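Flavoenzyme PA4991 (Pseudomonas aeruginosa PAO1, PDB 5EZ7) probably functions as an FAD-dependent oxidoreductase of the DAO family, binding one FAD per subunit and acting on a physiological substrate that is still unknown. Local coordinates at residues Val202-Gly207 / Glu211-Glu216; Gly16-Trp21 / Gly342-Leu347. All blocks are in the same frame, centred on the assembly; numbering follows the deposited sequence.

Contact 1: Val202-Gly207 / Glu211-Glu216; sequences VVLSAG and EALLRE. With FAD (flavin-adenine dinucleotide), chain B.
L204, the last residue of strand 201-204, starts this contact by reaching across to L213 and L214 on helix 210-216. Its CD1 methyl does the touching. It comes within 3.8 Å of L214 CD2 and within 4.1 Å of L213 CB, so one methyl meets both leucines. The L204 side chain lies oblique to each of them. In L204 the CG is anti to the carbonyl carbon (chi1 -51°) and chi2 is extended at -176°, which carries CD1 out to the helix.

S205 turns its side chain from the helix. Its OG bonds to the carbonyl oxygens of V13 and G14 instead, tying this turn to the first FAD-binding loop. The path from strand through turn into helix belongs to the Rossmann-type nucleotide-binding domain of DAO-family flavoenzymes. Strand 201-204 lies there between parallel strands 10-13 and 339-343.

A206 points its methyl at the helix. CB meets L213 CD1 at 3.6 Å and lies 3.8 Å from FAD C8A. The backbone of A206 also lines the adenine site, with its O 3.2 Å from FAD C8A. L213 also borders the adenine and lines this end of the FAD pocket: its CG is 3.8 Å from the amino nitrogen N6A of FAD, with both methyls close by. N210 closes the turn, its OD1 bonded to A206 N.

G207 passes next to the cofactor. Its N is 3.6 Å from FAD C5B. The carbonyl oxygen of G207 accepts a hydrogen bond from W343 NE1.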
loop_
_atom_site.group_PDB
_atom_site.type_symbol
_atom_site.label_atom_id
_atom_site.label_comp_id
_atom_site.label_asym_id
_atom_site.label_seq_id
_atom_site.Cartn_x
_atom_site.Cartn_y
_atom_site.Cartn_z
ATOM N N VAL A 202 12.475 -1.901 -17.458
ATOM C CA VAL A 202 12.760 -1.964 -16.015
ATOM C C VAL A 202 11.826 -0.953 -15.342
ATOM O O VAL A 202 11.791 0.243 -15.725
ATOM C CB VAL A 202 14.238 -1.626 -15.667
ATOM C CG1 VAL A 202 14.481 -1.676 -14.147
ATOM C CG2 VAL A 202 15.193 -2.583 -16.350
ATOM N N VAL A 203 11.051 -1.440 -14.373
ATOM C CA VAL A 203 10.157 -0.617 -13.598
ATOM C C VAL A 203 10.608 -0.506 -12.138
ATOM O O VAL A 203 10.781 -1.532 -11.436
ATOM C CB VAL A 203 8.741 -1.182 -13.596
ATOM C CG1 VAL A 203 7.786 -0.203 -12.886
ATOM C CG2 VAL A 203 8.272 -1.454 -15.019
ATOM N N LEU A 204 10.727 0.736 -11.670
ATOM C CA LEU A 204 11.050 1.034 -10.252
ATOM C C LEU A 204 9.793 1.383 -9.469
ATOM O O LEU A 204 9.247 2.498 -9.593
ATOM C CB LEU A 204 12.041 2.176 -10.150
ATOM C CG LEU A 204 13.292 2.070 -10.979
ATOM C CD1 LEU A 204 14.189 3.250 -10.662
ATOM C CD2 LEU A 204 14.005 0.773 -10.693
ATOM N N SER A 205 9.321 0.396 -8.692
ATOM C CA SER A 205 8.193 0.546 -7.760
ATOM C C SER A 205 8.703 0.292 -6.325
ATOM O O SER A 205 8.126 -0.477 -5.560
ATOM C CB SER A 205 7.071 -0.428 -8.130
ATOM O OG SER A 205 7.578 -1.742 -8.162
ATOM N N ALA A 206 9.791 0.968 -5.976
ATOM C CA ALA A 206 10.528 0.679 -4.758
ATOM C C ALA A 206 10.220 1.651 -3.616
ATOM O O ALA A 206 10.896 1.641 -2.619
ATOM C CB ALA A 206 12.020 0.628 -5.031
ATOM N N GLY A 207 9.144 2.415 -3.725
ATOM C CA GLY A 207 8.696 3.299 -2.687
ATOM C C GLY A 207 9.730 4.342 -2.416
ATOM O O GLY A 207 10.242 4.971 -3.329
ATOM N N GLU A 211 14.395 6.753 -4.736
ATOM C CA GLU A 211 15.367 7.848 -4.791
ATOM C C GLU A 211 16.840 7.359 -5.053
ATOM O O GLU A 211 17.475 7.760 -6.025
ATOM C CB GLU A 211 15.271 8.685 -3.523
ATOM C CG GLU A 211 16.089 9.979 -3.529
ATOM C CD GLU A 211 15.839 10.807 -2.277
ATOM O OE1 GLU A 211 15.397 11.957 -2.394
ATOM O OE2 GLU A 211 16.057 10.283 -1.161
ATOM N N ALA A 212 17.338 6.481 -4.180
ATOM C CA ALA A 212 18.701 5.876 -4.292
ATOM C C ALA A 212 18.895 4.982 -5.529
ATOM O O ALA A 212 19.984 4.922 -6.089
ATOM C CB ALA A 212 19.024 5.083 -3.018
ATOM N N LEU A 213 17.859 4.265 -5.942
ATOM C CA LEU A 213 17.916 3.559 -7.232
ATOM C C LEU A 213 18.079 4.512 -8.431
ATOM O O LEU A 213 18.845 4.213 -9.366
ATOM C CB LEU A 213 16.694 2.705 -7.445
ATOM C CG LEU A 213 16.652 1.445 -6.584
ATOM C CD1 LEU A 213 15.234 0.895 -6.540
ATOM C CD2 LEU A 213 17.618 0.417 -7.124
ATOM N N LEU A 214 17.352 5.624 -8.429
ATOM C CA LEU A 214 17.552 6.623 -9.459
ATOM C C LEU A 214 18.988 7.134 -9.450
ATOM O O LEU A 214 19.600 7.196 -10.502
ATOM C CB LEU A 214 16.533 7.758 -9.372
ATOM C CG LEU A 214 15.106 7.323 -9.717
ATOM C CD1 LEU A 214 14.163 8.435 -9.330
ATOM C CD2 LEU A 214 14.910 6.982 -11.189
ATOM N N ARG A 215 19.549 7.413 -8.273
ATOM C CA ARG A 215 20.953 7.892 -8.203
ATOM C C ARG A 215 21.927 6.863 -8.732
ATOM O O ARG A 215 22.846 7.215 -9.456
ATOM C CB ARG A 215 21.367 8.313 -6.799
ATOM C CG ARG A 215 21.251 9.815 -6.572
ATOM C CD ARG A 215 21.319 10.170 -5.091
ATOM N NE ARG A 215 20.284 11.148 -4.705
ATOM C CZ ARG A 215 19.669 11.224 -3.513
ATOM N NH1 ARG A 215 19.905 10.351 -2.513
ATOM N NH2 ARG A 215 18.770 12.189 -3.319
ATOM N N GLU A 216 21.699 5.601 -8.376
ATOM C CA GLU A 216 22.439 4.459 -8.931
ATOM C C GLU A 216 22.474 4.379 -10.484
ATOM O O GLU A 216 23.464 3.947 -11.067
ATOM C CB GLU A 216 21.895 3.133 -8.352
ATOM C CG GLU A 216 22.685 2.583 -7.177
ATOM C CD GLU A 216 24.168 2.451 -7.509
ATOM O OE1 GLU A 216 24.950 3.286 -6.974
ATOM O OE2 GLU A 216 24.543 1.559 -8.333
HETATM P PA FAD B . 6.127 0.270 -0.569
HETATM O O1A FAD B . 5.000 -0.476 0.068
HETATM O O2A FAD B . 6.994 1.189 0.245
HETATM O O5B FAD B . 7.028 -0.813 -1.297
HETATM C C5B FAD B . 8.312 -0.515 -1.809
HETATM C C4B FAD B . 9.085 -1.816 -1.771
HETATM O O4B FAD B . 10.336 -1.644 -2.457
HETATM C C3B FAD B . 9.375 -2.256 -0.333
HETATM O O3B FAD B . 8.885 -3.577 -0.094
HETATM C C2B FAD B . 10.887 -2.172 -0.241
HETATM O O2B FAD B . 11.490 -3.142 0.612
HETATM C C1B FAD B . 11.320 -2.321 -1.702
HETATM N N9A FAD B . 12.623 -1.708 -1.988
HETATM C C8A FAD B . 13.054 -0.508 -1.563
HETATM N N7A FAD B . 14.300 -0.282 -2.014
HETATM C C5A FAD B . 14.672 -1.339 -2.745
HETATM C C6A FAD B . 15.880 -1.722 -3.490
HETATM N N6A FAD B . 16.916 -0.870 -3.528
HETATM N N1A FAD B . 15.893 -2.904 -4.128
HETATM C C2A FAD B . 14.837 -3.737 -4.079
HETATM N N3A FAD B . 13.700 -3.455 -3.410
HETATM C C4A FAD B . 13.570 -2.287 -2.733
HETATM N N1 FAD B . -3.291 4.230 1.033
HETATM C C2 FAD B . -4.596 3.914 0.898
HETATM O O2 FAD B . -5.084 3.834 -0.255
HETATM N N3 FAD B . -5.392 3.679 1.955
HETATM C C4 FAD B . -4.950 3.749 3.208
HETATM O O4 FAD B . -5.705 3.516 4.173
HETATM C C4X FAD B . -3.541 4.086 3.437
HETATM N N5 FAD B . -3.038 4.174 4.682
HETATM C C5X FAD B . -1.741 4.472 4.879
HETATM C C6 FAD B . -1.258 4.536 6.180
HETATM C C7 FAD B . 0.067 4.835 6.426
HETATM C C7M FAD B . 0.569 4.880 7.838
HETATM C C8 FAD B . 0.989 5.065 5.285
HETATM C C8M FAD B . 2.455 5.384 5.487
HETATM C C9 FAD B . 0.502 5.012 3.992
HETATM C C9A FAD B . -0.836 4.724 3.728
HETATM N N10 FAD B . -1.364 4.652 2.409
HETATM C C10 FAD B . -2.713 4.321 2.236
HETATM C "C1'" FAD B . -0.532 4.859 1.235
HETATM C "C2'" FAD B . 0.066 3.520 0.841
HETATM O "O2'" FAD B . 0.548 2.801 1.984
HETATM C "C3'" FAD B . 1.175 3.702 -0.186
HETATM O "O3'" FAD B . 0.729 4.640 -1.185
HETATM C "C4'" FAD B . 1.522 2.374 -0.855
HETATM O "O4'" FAD B . 1.494 1.290 0.075
HETATM C "C5'" FAD B . 2.901 2.414 -1.484
HETATM O "O5'" FAD B . 3.110 1.207 -2.230
HETATM P P FAD B . 4.537 0.952 -2.900
HETATM O O1P FAD B . 4.600 -0.485 -3.347
HETATM O O2P FAD B . 4.739 2.051 -3.880
HETATM O O3P FAD B . 5.558 1.261 -1.702
#

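Contact 2: Gly16-Trp21 / Gly342-Leu347; sequences GIAGLW and GWPTKL. With FAD (flavin-adenine dinucleotide), chain B.
I17 and L347 meet over the FAD ribityl-pyrophosphate region. I17 opens helix 17-28, in a glycine-rich turn consistent with a Rossmann-type GxGxxG motif (G14, G16, G19). L347 comes from the loop after strand 339-343. Their side chains cross at about a right angle. L347 CD1 lies 4.1 Å from I17 CG2. The CG1 branch of I17 is anti to the backbone N (chi1 -168°) and packs on L347 CG and CD1. The CG2 branch also reaches the cofactor, 3.3 Å from FAD O5'. L160 and L164 of helix 157-168 touch I17 as well.

P344 follows strand 339-343 and packs against A18. Its ring CG is 3.9 Å from A18 CB. The ring lies beside the phosphate, with CD 3.1 Å from FAD O2P. G16 is the N-cap of helix 17-28, and A18 N in its first turn donates to FAD O1P at 3.1 Å, with an angle of 165°. The helix dipole would be expected to add to this hold on the negative charge.

At the isoalloxazine end, L347 N donates a nearly straight hydrogen bond to FAD N1, 3.0 Å long with an angle of 163°.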
loop_
_atom_site.group_PDB
_atom_site.type_symbol
_atom_site.label_atom_id
_atom_site.label_comp_id
_atom_site.label_asym_id
_atom_site.label_seq_id
_atom_site.Cartn_x
_atom_site.Cartn_y
_atom_site.Cartn_z
ATOM N N GLY A 16 6.272 -4.005 -2.885
ATOM C CA GLY A 16 5.118 -3.525 -2.160
ATOM C C GLY A 16 3.878 -3.693 -3.037
ATOM O O GLY A 16 3.914 -4.352 -4.072
ATOM N N ILE A 17 2.777 -3.094 -2.605
ATOM C CA ILE A 17 1.564 -3.208 -3.339
ATOM C C ILE A 17 1.683 -2.798 -4.838
ATOM O O ILE A 17 1.046 -3.420 -5.679
ATOM C CB ILE A 17 0.439 -2.401 -2.680
ATOM C CG1 ILE A 17 -0.894 -2.771 -3.311
ATOM C CG2 ILE A 17 0.643 -0.892 -2.783
ATOM C CD1 ILE A 17 -1.409 -4.057 -2.717
ATOM N N ALA A 18 2.446 -1.751 -5.169
ATOM C CA ALA A 18 2.449 -1.301 -6.524
ATOM C C ALA A 18 3.177 -2.290 -7.432
ATOM O O ALA A 18 2.664 -2.621 -8.506
ATOM C CB ALA A 18 2.998 0.118 -6.655
ATOM N N GLY A 19 4.341 -2.769 -7.007
ATOM C CA GLY A 19 5.114 -3.740 -7.769
ATOM C C GLY A 19 4.439 -5.095 -7.901
ATOM O O GLY A 19 4.542 -5.762 -8.915
ATOM N N LEU A 20 3.763 -5.513 -6.846
ATOM C CA LEU A 20 3.144 -6.818 -6.814
ATOM C C LEU A 20 1.878 -6.818 -7.652
ATOM O O LEU A 20 1.561 -7.799 -8.284
ATOM C CB LEU A 20 2.844 -7.239 -5.376
ATOM C CG LEU A 20 3.968 -7.837 -4.516
ATOM C CD1 LEU A 20 3.506 -7.982 -3.058
ATOM C CD2 LEU A 20 4.414 -9.207 -5.036
ATOM N N TRP A 21 1.153 -5.716 -7.633
ATOM C CA TRP A 21 -0.096 -5.628 -8.357
ATOM C C TRP A 21 0.250 -5.597 -9.794
ATOM O O TRP A 21 -0.255 -6.382 -10.549
ATOM C CB TRP A 21 -0.914 -4.388 -7.972
ATOM C CG TRP A 21 -2.256 -4.369 -8.601
ATOM C CD1 TRP A 21 -2.539 -4.119 -9.896
ATOM C CD2 TRP A 21 -3.507 -4.652 -7.961
ATOM N NE1 TRP A 21 -3.892 -4.234 -10.113
ATOM C CE2 TRP A 21 -4.507 -4.526 -8.931
ATOM C CE3 TRP A 21 -3.875 -4.995 -6.650
ATOM C CZ2 TRP A 21 -5.857 -4.744 -8.649
ATOM C CZ3 TRP A 21 -5.217 -5.194 -6.367
ATOM C CH2 TRP A 21 -6.196 -5.061 -7.359
ATOM N N GLY A 342 7.926 5.016 -10.583
ATOM C CA GLY A 342 6.888 5.780 -9.958
ATOM C C GLY A 342 6.408 5.340 -8.629
ATOM O O GLY A 342 7.016 4.494 -7.973
ATOM N N TRP A 343 5.297 5.978 -8.253
ATOM C CA TRP A 343 4.665 5.831 -6.961
ATOM C C TRP A 343 3.144 5.845 -7.121
ATOM O O TRP A 343 2.626 6.629 -7.880
ATOM C CB TRP A 343 5.085 6.989 -6.091
ATOM C CG TRP A 343 6.566 7.065 -5.799
ATOM C CD1 TRP A 343 7.243 6.422 -4.794
ATOM C CD2 TRP A 343 7.523 7.887 -6.458
ATOM N NE1 TRP A 343 8.579 6.795 -4.797
ATOM C CE2 TRP A 343 8.773 7.686 -5.816
ATOM C CE3 TRP A 343 7.450 8.794 -7.511
ATOM C CZ2 TRP A 343 9.928 8.330 -6.224
ATOM C CZ3 TRP A 343 8.586 9.440 -7.901
ATOM C CH2 TRP A 343 9.817 9.198 -7.270
ATOM N N PRO A 344 2.424 4.984 -6.396
ATOM C CA PRO A 344 0.967 4.960 -6.484
ATOM C C PRO A 344 0.302 6.125 -5.783
ATOM O O PRO A 344 -0.761 6.520 -6.197
ATOM C CB PRO A 344 0.599 3.627 -5.824
ATOM C CG PRO A 344 1.691 3.351 -4.888
ATOM C CD PRO A 344 2.934 3.936 -5.504
ATOM N N THR A 345 0.933 6.669 -4.744
ATOM C CA THR A 345 0.410 7.749 -3.889
ATOM C C THR A 345 -0.565 7.225 -2.838
ATOM O O THR A 345 -0.511 7.656 -1.673
ATOM C CB THR A 345 -0.146 9.000 -4.638
ATOM O OG1 THR A 345 -1.417 8.720 -5.238
ATOM C CG2 THR A 345 0.849 9.497 -5.714
ATOM N N LYS A 346 -1.429 6.288 -3.234
ATOM C CA LYS A 346 -2.299 5.559 -2.318
ATOM C C LYS A 346 -2.240 4.099 -2.661
ATOM O O LYS A 346 -1.971 3.744 -3.773
ATOM C CB LYS A 346 -3.716 6.121 -2.414
ATOM C CG LYS A 346 -3.853 7.323 -1.510
ATOM C CD LYS A 346 -4.969 8.266 -1.895
ATOM C CE LYS A 346 -5.116 9.367 -0.830
ATOM N NZ LYS A 346 -6.560 9.734 -0.649
ATOM N N LEU A 347 -2.434 3.241 -1.681
ATOM C CA LEU A 347 -2.527 1.844 -1.921
ATOM C C LEU A 347 -3.713 1.532 -2.832
ATOM O O LEU A 347 -3.640 0.646 -3.670
ATOM C CB LEU A 347 -2.703 1.125 -0.600
ATOM C CG LEU A 347 -2.900 -0.395 -0.683
ATOM C CD1 LEU A 347 -2.007 -1.079 0.301
ATOM C CD2 LEU A 347 -4.329 -0.787 -0.386
HETATM P PA FAD B . 6.127 0.270 -0.569
HETATM O O1A FAD B . 5.000 -0.476 0.068
HETATM O O2A FAD B . 6.994 1.189 0.245
HETATM O O5B FAD B . 7.028 -0.813 -1.297
HETATM C C5B FAD B . 8.312 -0.515 -1.809
HETATM C C4B FAD B . 9.085 -1.816 -1.771
HETATM O O4B FAD B . 10.336 -1.644 -2.457
HETATM C C3B FAD B . 9.375 -2.256 -0.333
HETATM O O3B FAD B . 8.885 -3.577 -0.094
HETATM C C2B FAD B . 10.887 -2.172 -0.241
HETATM O O2B FAD B . 11.490 -3.142 0.612
HETATM C C1B FAD B . 11.320 -2.321 -1.702
HETATM N N9A FAD B . 12.623 -1.708 -1.988
HETATM C C8A FAD B . 13.054 -0.508 -1.563
HETATM N N7A FAD B . 14.300 -0.282 -2.014
HETATM C C5A FAD B . 14.672 -1.339 -2.745
HETATM C C6A FAD B . 15.880 -1.722 -3.490
HETATM N N6A FAD B . 16.916 -0.870 -3.528
HETATM N N1A FAD B . 15.893 -2.904 -4.128
HETATM C C2A FAD B . 14.837 -3.737 -4.079
HETATM N N3A FAD B . 13.700 -3.455 -3.410
HETATM C C4A FAD B . 13.570 -2.287 -2.733
HETATM N N1 FAD B . -3.291 4.230 1.033
HETATM C C2 FAD B . -4.596 3.914 0.898
HETATM O O2 FAD B . -5.084 3.834 -0.255
HETATM N N3 FAD B . -5.392 3.679 1.955
HETATM C C4 FAD B . -4.950 3.749 3.208
HETATM O O4 FAD B . -5.705 3.516 4.173
HETATM C C4X FAD B . -3.541 4.086 3.437
HETATM N N5 FAD B . -3.038 4.174 4.682
HETATM C C5X FAD B . -1.741 4.472 4.879
HETATM C C6 FAD B . -1.258 4.536 6.180
HETATM C C7 FAD B . 0.067 4.835 6.426
HETATM C C7M FAD B . 0.569 4.880 7.838
HETATM C C8 FAD B . 0.989 5.065 5.285
HETATM C C8M FAD B . 2.455 5.384 5.487
HETATM C C9 FAD B . 0.502 5.012 3.992
HETATM C C9A FAD B . -0.836 4.724 3.728
HETATM N N10 FAD B . -1.364 4.652 2.409
HETATM C C10 FAD B . -2.713 4.321 2.236
HETATM C "C1'" FAD B . -0.532 4.859 1.235
HETATM C "C2'" FAD B . 0.066 3.520 0.841
HETATM O "O2'" FAD B . 0.548 2.801 1.984
HETATM C "C3'" FAD B . 1.175 3.702 -0.186
HETATM O "O3'" FAD B . 0.729 4.640 -1.185
HETATM C "C4'" FAD B . 1.522 2.374 -0.855
HETATM O "O4'" FAD B . 1.494 1.290 0.075
HETATM C "C5'" FAD B . 2.901 2.414 -1.484
HETATM O "O5'" FAD B . 3.110 1.207 -2.230
HETATM P P FAD B . 4.537 0.952 -2.900
HETATM O O1P FAD B . 4.600 -0.485 -3.347
HETATM O O2P FAD B . 4.739 2.051 -3.880
HETATM O O3P FAD B . 5.558 1.261 -1.702
#

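In the fold
Contacts 1 and 2 have centres about 13 Å apart, and both touch the same FAD. Contact 1 lies at the adenine end. Contact 2 runs from the pyrophosphate to N1 of the flavin. Strands 201-204 and 339-343 are neighbours in one sheet, and a probable hydrogen bond joins L204 O to G342 N at 3.0 Å. S205 OG packs against G19 CA at 3.2 Å, bringing the turn after strand 201-204 against helix 17-28. E37, Q45, S46, I52 and A348 are among the other residues hydrogen-bonded to the cofactor.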